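Local coordinates for protein PaxB (Photorhabdus luminescens, PDB 6EK4) that probably serves as one component of a two-component alpha-helical pore-forming toxin, as in the related YaxAB system, at residues W30-Q35 and V288-K293; L48-Y53 and V143-R148. All coordinates share one frame; numbering follows the deposited sequence.

Contact 1 (W30-Q35 and V288-K293); sequences WRLSHQ and VHQIDK
Leu32 and Ile291 meet where helix segments 30-35 and 288-293 run close to antiparallel, with 160° between their N-to-C directions, axes 9.5 Å apart at the closest and the two CA atoms 6.9 Å from each other. Both side chains point into the interface and both are buried. The helix backbone sets Leu32 CB 3.8 Å from Ile291 CG1. In Leu32, CG sits opposite the carbonyl carbon and beside the backbone N (chi1 -71°), which carries the branch over the neighbouring side chain, Gln290, where CD1 lies beside CB and CG. Those two side chains pass at a slant, and the aliphatic part of Gln290, bent at its second torsion, makes the touch. Ile291 reaches a little further along the opposing helix: its CD1 comes 3.9 Å from the backbone N of Ser33 and about as near to the CA, a methyl laid against main chain.

The pairing is antiparallel helix packing within a bundle, joining the short helix 19-35 to the middle of the very long helix 247-321; the contact is made by carbon atoms and main chain, without a hydrogen bond between the two segments. Helix 42-73 flanks the pair, with Ser51 against Ser33 and Ile43 against Val288.

On the side of helix 30-35 turned away from Ile291, His34 folds back over the preceding turn. Its ND1 donates to Trp30 O at 2.7 Å in a nearly straight bond, 172° at the hydrogen, with the oxygen in the imidazole plane. His34 CE1 thereby rests 3.3 Å above the indole plane of Trp30, over the ring centre, so that bond and ring contact together fix how the imidazole is turned.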
loop_
_atom_site.group_PDB
_atom_site.type_symbol
_atom_site.label_atom_id
_atom_site.label_comp_id
_atom_site.label_asym_id
_atom_site.label_seq_id
_atom_site.Cartn_x
_atom_site.Cartn_y
_atom_site.Cartn_z
ATOM N N TRP A 30 5.494 2.240 7.602
ATOM C CA TRP A 30 4.945 2.862 8.809
ATOM C C TRP A 30 3.613 3.551 8.518
ATOM O O TRP A 30 2.630 3.342 9.228
ATOM C CB TRP A 30 5.933 3.879 9.387
ATOM C CG TRP A 30 5.441 4.540 10.642
ATOM C CD1 TRP A 30 4.740 5.710 10.735
ATOM C CD2 TRP A 30 5.607 4.063 11.980
ATOM N NE1 TRP A 30 4.461 5.990 12.052
ATOM C CE2 TRP A 30 4.984 4.996 12.836
ATOM C CE3 TRP A 30 6.223 2.938 12.540
ATOM C CZ2 TRP A 30 4.959 4.837 14.223
ATOM C CZ3 TRP A 30 6.200 2.781 13.918
ATOM C CH2 TRP A 30 5.572 3.727 14.743
ATOM N N ARG A 31 3.597 4.372 7.473
ATOM C CA ARG A 31 2.398 5.111 7.079
ATOM C C ARG A 31 1.248 4.169 6.724
ATOM O O ARG A 31 0.116 4.373 7.165
ATOM C CB ARG A 31 2.713 6.026 5.889
ATOM C CG ARG A 31 1.561 6.920 5.452
ATOM C CD ARG A 31 1.989 7.905 4.372
ATOM N NE ARG A 31 2.743 7.263 3.293
ATOM C CZ ARG A 31 2.217 6.497 2.335
ATOM N NH1 ARG A 31 0.910 6.246 2.292
ATOM N NH2 ARG A 31 3.011 5.969 1.409
ATOM N N LEU A 32 1.548 3.144 5.931
ATOM C CA LEU A 32 0.540 2.178 5.494
ATOM C C LEU A 32 0.046 1.282 6.627
ATOM O O LEU A 32 -1.136 0.957 6.683
ATOM C CB LEU A 32 1.083 1.313 4.352
ATOM C CG LEU A 32 1.264 2.034 3.013
ATOM C CD1 LEU A 32 2.175 1.239 2.092
ATOM C CD2 LEU A 32 -0.076 2.300 2.342
ATOM N N SER A 33 0.943 0.892 7.529
ATOM C CA SER A 33 0.585 -0.005 8.632
ATOM C C SER A 33 -0.345 0.636 9.664
ATOM O O SER A 33 -0.960 -0.075 10.457
ATOM C CB SER A 33 1.843 -0.520 9.338
ATOM O OG SER A 33 2.576 0.547 9.912
ATOM N N HIS A 34 -0.444 1.965 9.657
ATOM C CA HIS A 34 -1.285 2.689 10.615
ATOM C C HIS A 34 -2.612 3.193 10.033
ATOM O O HIS A 34 -3.576 3.378 10.777
ATOM C CB HIS A 34 -0.498 3.850 11.228
ATOM C CG HIS A 34 0.563 3.410 12.187
ATOM N ND1 HIS A 34 1.836 3.067 11.784
ATOM C CD2 HIS A 34 0.535 3.237 13.530
ATOM C CE1 HIS A 34 2.548 2.711 12.838
ATOM N NE2 HIS A 34 1.783 2.805 13.909
ATOM N N GLN A 35 -2.662 3.417 8.720
ATOM C CA GLN A 35 -3.896 3.862 8.059
ATOM C C GLN A 35 -4.726 2.689 7.528
ATOM O O GLN A 35 -5.946 2.803 7.397
ATOM C CB GLN A 35 -3.584 4.852 6.929
ATOM C CG GLN A 35 -3.015 4.233 5.658
ATOM C CD GLN A 35 -2.567 5.275 4.646
ATOM O OE1 GLN A 35 -2.228 6.404 5.004
ATOM N NE2 GLN A 35 -2.561 4.896 3.371
ATOM N N VAL A 288 -1.945 -3.773 2.616
ATOM C CA VAL A 288 -1.146 -4.916 3.068
ATOM C C VAL A 288 -0.317 -5.476 1.909
ATOM O O VAL A 288 0.846 -5.838 2.093
ATOM C CB VAL A 288 -2.020 -6.035 3.681
ATOM C CG1 VAL A 288 -1.181 -7.264 4.008
ATOM C CG2 VAL A 288 -2.720 -5.540 4.940
ATOM N N HIS A 289 -0.921 -5.550 0.725
ATOM C CA HIS A 289 -0.198 -5.922 -0.497
ATOM C C HIS A 289 0.930 -4.935 -0.797
ATOM O O HIS A 289 2.006 -5.333 -1.247
ATOM C CB HIS A 289 -1.148 -5.995 -1.700
ATOM C CG HIS A 289 -1.766 -7.342 -1.904
ATOM N ND1 HIS A 289 -1.290 -8.242 -2.833
ATOM C CD2 HIS A 289 -2.821 -7.943 -1.304
ATOM C CE1 HIS A 289 -2.025 -9.339 -2.796
ATOM N NE2 HIS A 289 -2.961 -9.183 -1.876
ATOM N N GLN A 290 0.671 -3.652 -0.551
ATOM C CA GLN A 290 1.674 -2.606 -0.731
ATOM C C GLN A 290 2.796 -2.731 0.301
ATOM O O GLN A 290 3.959 -2.502 -0.023
ATOM C CB GLN A 290 1.025 -1.218 -0.646
ATOM C CG GLN A 290 1.953 -0.055 -0.979
ATOM C CD GLN A 290 2.558 -0.146 -2.368
ATOM O OE1 GLN A 290 3.738 0.151 -2.562
ATOM N NE2 GLN A 290 1.755 -0.561 -3.343
ATOM N N ILE A 291 2.446 -3.093 1.534
ATOM C CA ILE A 291 3.441 -3.309 2.592
ATOM C C ILE A 291 4.424 -4.420 2.213
ATOM O O ILE A 291 5.617 -4.316 2.500
ATOM C CB ILE A 291 2.771 -3.607 3.958
ATOM C CG1 ILE A 291 2.238 -2.307 4.569
ATOM C CG2 ILE A 291 3.748 -4.261 4.932
ATOM C CD1 ILE A 291 1.296 -2.506 5.739
ATOM N N ASP A 292 3.926 -5.472 1.565
ATOM C CA ASP A 292 4.788 -6.556 1.092
ATOM C C ASP A 292 5.714 -6.086 -0.030
ATOM O O ASP A 292 6.870 -6.508 -0.102
ATOM C CB ASP A 292 3.960 -7.747 0.606
ATOM C CG ASP A 292 4.806 -8.989 0.382
ATOM O OD1 ASP A 292 5.326 -9.546 1.373
ATOM O OD2 ASP A 292 4.957 -9.410 -0.785
ATOM N N LYS A 293 5.203 -5.218 -0.903
ATOM C CA LYS A 293 5.996 -4.675 -2.008
ATOM C C LYS A 293 7.029 -3.654 -1.529
ATOM O O LYS A 293 8.123 -3.568 -2.089
ATOM C CB LYS A 293 5.088 -4.061 -3.077
ATOM C CG LYS A 293 4.278 -5.093 -3.846
ATOM C CD LYS A 293 3.316 -4.445 -4.830
ATOM C CE LYS A 293 2.446 -5.486 -5.514
ATOM N NZ LYS A 293 1.415 -4.872 -6.395
#

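Contact 2 (L48-Y53 and V143-R148); sequences LRISLY and VVILER
Ile50 extends CG1 opposite its carbonyl carbon (chi1 -67°) and continues stretched out to CD1, while Val143 sets CG1 opposite its own backbone N (chi1 -179°), and the two side chains cross at an angle, Ile50 CG1 lying across the branch point of Val143. Ile50 CG1 lies 3.6 Å from Val143 CB, and Val143 CG1 is 3.7 Å from Ile50 CD1. The CA atoms of this pair, 6.8 Å apart, mark the point where the loop's backbone lies nearest the helix. Beyond Val143 the loop brings in a second apolar residue: Ile145 meets Ile50 end to end, Ile145 CG2 standing 3.7 Å from Ile50 CD1 and its own CD1 only slightly further away. Ile50 CD1 thus touches two residues of the loop, both from the same side, with Val144, between them in sequence, turned away from the helix.

Arg49 adds its aliphatic base, CB lying 4.2 Å from Val143 CG2, while its guanidinium is paired with Glu45 in a salt bridge. No hydrogen bond links the two segments; the loop's carbonyls find donors elsewhere, Val143 O in Arg295 and Val144 O in Lys46. Ser51, on another side of the helix, bonds back to Leu48 O, OG at 3.0 Å and above the carbonyl plane, on the same face from which Leu52 N reaches that oxygen. Its buried hydroxyl is thus satisfied within its own helix.

Segment 143-148 joins helix 101-141 to helix 149-193 without regular structure, and Arg148 occupies the N-cap of the latter. Inward-facing valine and isoleucine seat this connection on the flank of helix 42-73: the packing of an interhelical loop against a bundle helix, in an elongated, mostly helical chain consistent with an alpha-helical pore-forming toxin.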
loop_
_atom_site.group_PDB
_atom_site.type_symbol
_atom_site.label_atom_id
_atom_site.label_comp_id
_atom_site.label_asym_id
_atom_site.label_seq_id
_atom_site.Cartn_x
_atom_site.Cartn_y
_atom_site.Cartn_z
ATOM N N LEU A 48 2.219 -4.176 11.990
ATOM C CA LEU A 48 2.926 -3.365 12.983
ATOM C C LEU A 48 4.274 -3.986 13.362
ATOM O O LEU A 48 5.218 -3.263 13.674
ATOM C CB LEU A 48 2.066 -3.154 14.235
ATOM C CG LEU A 48 0.820 -2.280 14.053
ATOM C CD1 LEU A 48 -0.082 -2.371 15.277
ATOM C CD2 LEU A 48 1.192 -0.832 13.768
ATOM N N ARG A 49 4.361 -5.316 13.334
ATOM C CA ARG A 49 5.635 -6.006 13.553
ATOM C C ARG A 49 6.617 -5.706 12.425
ATOM O O ARG A 49 7.807 -5.504 12.670
ATOM C CB ARG A 49 5.439 -7.521 13.648
ATOM C CG ARG A 49 4.703 -8.001 14.887
ATOM C CD ARG A 49 4.489 -9.504 14.823
ATOM N NE ARG A 49 3.522 -9.983 15.808
ATOM C CZ ARG A 49 2.990 -11.205 15.814
ATOM N NH1 ARG A 49 3.322 -12.097 14.885
ATOM N NH2 ARG A 49 2.114 -11.539 16.754
ATOM N N ILE A 50 6.113 -5.685 11.193
ATOM C CA ILE A 50 6.945 -5.425 10.018
ATOM C C ILE A 50 7.477 -3.992 10.035
ATOM O O ILE A 50 8.653 -3.768 9.752
ATOM C CB ILE A 50 6.183 -5.704 8.698
ATOM C CG1 ILE A 50 5.883 -7.202 8.566
ATOM C CG2 ILE A 50 6.995 -5.245 7.492
ATOM C CD1 ILE A 50 4.808 -7.529 7.551
ATOM N N SER A 51 6.621 -3.031 10.379
ATOM C CA SER A 51 7.038 -1.627 10.459
ATOM C C SER A 51 8.054 -1.399 11.581
ATOM O O SER A 51 8.985 -0.610 11.424
ATOM C CB SER A 51 5.832 -0.704 10.657
ATOM O OG SER A 51 5.340 -0.774 11.984
ATOM N N LEU A 52 7.869 -2.098 12.700
ATOM C CA LEU A 52 8.753 -1.967 13.859
ATOM C C LEU A 52 10.146 -2.529 13.562
ATOM O O LEU A 52 11.157 -1.887 13.853
ATOM C CB LEU A 52 8.148 -2.674 15.076
ATOM C CG LEU A 52 8.629 -2.197 16.450
ATOM C CD1 LEU A 52 7.970 -0.875 16.822
ATOM C CD2 LEU A 52 8.346 -3.248 17.514
ATOM N N TYR A 53 10.189 -3.728 12.984
ATOM C CA TYR A 53 11.452 -4.345 12.572
ATOM C C TYR A 53 12.070 -3.635 11.361
ATOM O O TYR A 53 13.292 -3.604 11.220
ATOM C CB TYR A 53 11.262 -5.835 12.257
ATOM C CG TYR A 53 11.025 -6.728 13.464
ATOM C CD1 TYR A 53 11.854 -6.665 14.584
ATOM C CD2 TYR A 53 9.995 -7.666 13.468
ATOM C CE1 TYR A 53 11.646 -7.490 15.678
ATOM C CE2 TYR A 53 9.781 -8.495 14.557
ATOM C CZ TYR A 53 10.607 -8.404 15.659
ATOM O OH TYR A 53 10.397 -9.227 16.742
ATOM N N VAL A 143 7.816 -12.412 8.970
ATOM C CA VAL A 143 6.411 -12.118 9.251
ATOM C C VAL A 143 5.591 -12.428 8.001
ATOM O O VAL A 143 5.793 -11.807 6.958
ATOM C CB VAL A 143 6.196 -10.644 9.660
ATOM C CG1 VAL A 143 4.725 -10.384 9.965
ATOM C CG2 VAL A 143 7.063 -10.288 10.861
ATOM N N VAL A 144 4.673 -13.386 8.109
ATOM C CA VAL A 144 3.877 -13.833 6.964
ATOM C C VAL A 144 2.543 -13.090 6.929
ATOM O O VAL A 144 1.763 -13.173 7.875
ATOM C CB VAL A 144 3.613 -15.354 7.019
ATOM C CG1 VAL A 144 2.984 -15.835 5.717
ATOM C CG2 VAL A 144 4.906 -16.111 7.298
ATOM N N ILE A 145 2.288 -12.374 5.833
ATOM C CA ILE A 145 1.074 -11.555 5.696
ATOM C C ILE A 145 0.199 -11.882 4.477
ATOM O O ILE A 145 -0.983 -11.535 4.467
ATOM C CB ILE A 145 1.410 -10.043 5.671
ATOM C CG1 ILE A 145 2.524 -9.740 4.663
ATOM C CG2 ILE A 145 1.816 -9.570 7.059
ATOM C CD1 ILE A 145 2.689 -8.267 4.355
ATOM N N LEU A 146 0.762 -12.546 3.465
ATOM C CA LEU A 146 0.044 -12.799 2.207
ATOM C C LEU A 146 -0.638 -14.172 2.121
ATOM O O LEU A 146 -1.050 -14.589 1.036
ATOM C CB LEU A 146 0.992 -12.622 1.011
ATOM C CG LEU A 146 1.604 -11.237 0.780
ATOM C CD1 LEU A 146 2.394 -11.233 -0.522
ATOM C CD2 LEU A 146 0.539 -10.148 0.766
ATOM N N GLU A 147 -0.772 -14.868 3.250
ATOM C CA GLU A 147 -1.501 -16.139 3.275
ATOM C C GLU A 147 -2.990 -15.900 3.030
ATOM O O GLU A 147 -3.649 -15.213 3.811
ATOM C CB GLU A 147 -1.294 -16.875 4.601
ATOM C CG GLU A 147 0.003 -17.667 4.663
ATOM C CD GLU A 147 0.224 -18.349 6.002
ATOM O OE1 GLU A 147 1.308 -18.944 6.189
ATOM O OE2 GLU A 147 -0.676 -18.295 6.869
ATOM N N ARG A 148 -3.496 -16.473 1.938
ATOM C CA ARG A 148 -4.884 -16.300 1.480
ATOM C C ARG A 148 -5.401 -14.854 1.539
ATOM O O ARG A 148 -6.555 -14.611 1.901
ATOM C CB ARG A 148 -5.838 -17.263 2.208
ATOM C CG ARG A 148 -5.944 -17.090 3.717
ATOM C CD ARG A 148 -7.128 -17.867 4.267
ATOM N NE ARG A 148 -6.970 -18.188 5.683
ATOM C CZ ARG A 148 -7.808 -18.954 6.381
ATOM N NH1 ARG A 148 -8.883 -19.487 5.804
ATOM N NH2 ARG A 148 -7.567 -19.189 7.667
#

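How the contacts relate
The two contacts have centres 9 Å apart and touch directly, sharing one part of the helical bundle. Helix 19-35, which supplies contact 1, is followed in the chain by helix 42-73, which supplies contact 2, and the two pack together: His34 NE2 lies 3.7 Å from Leu48 CD2. Elsewhere, Ile145 CD1 of the loop reaches within 3.8 Å of Val288 O on helix 247-321. Arg295, already met at contact 2, also ties them through its salt bridge to Asp292 of segment 288-293. A bound sodium ion lies about 9 Å from the side chain of Val143, too far for direct coordination.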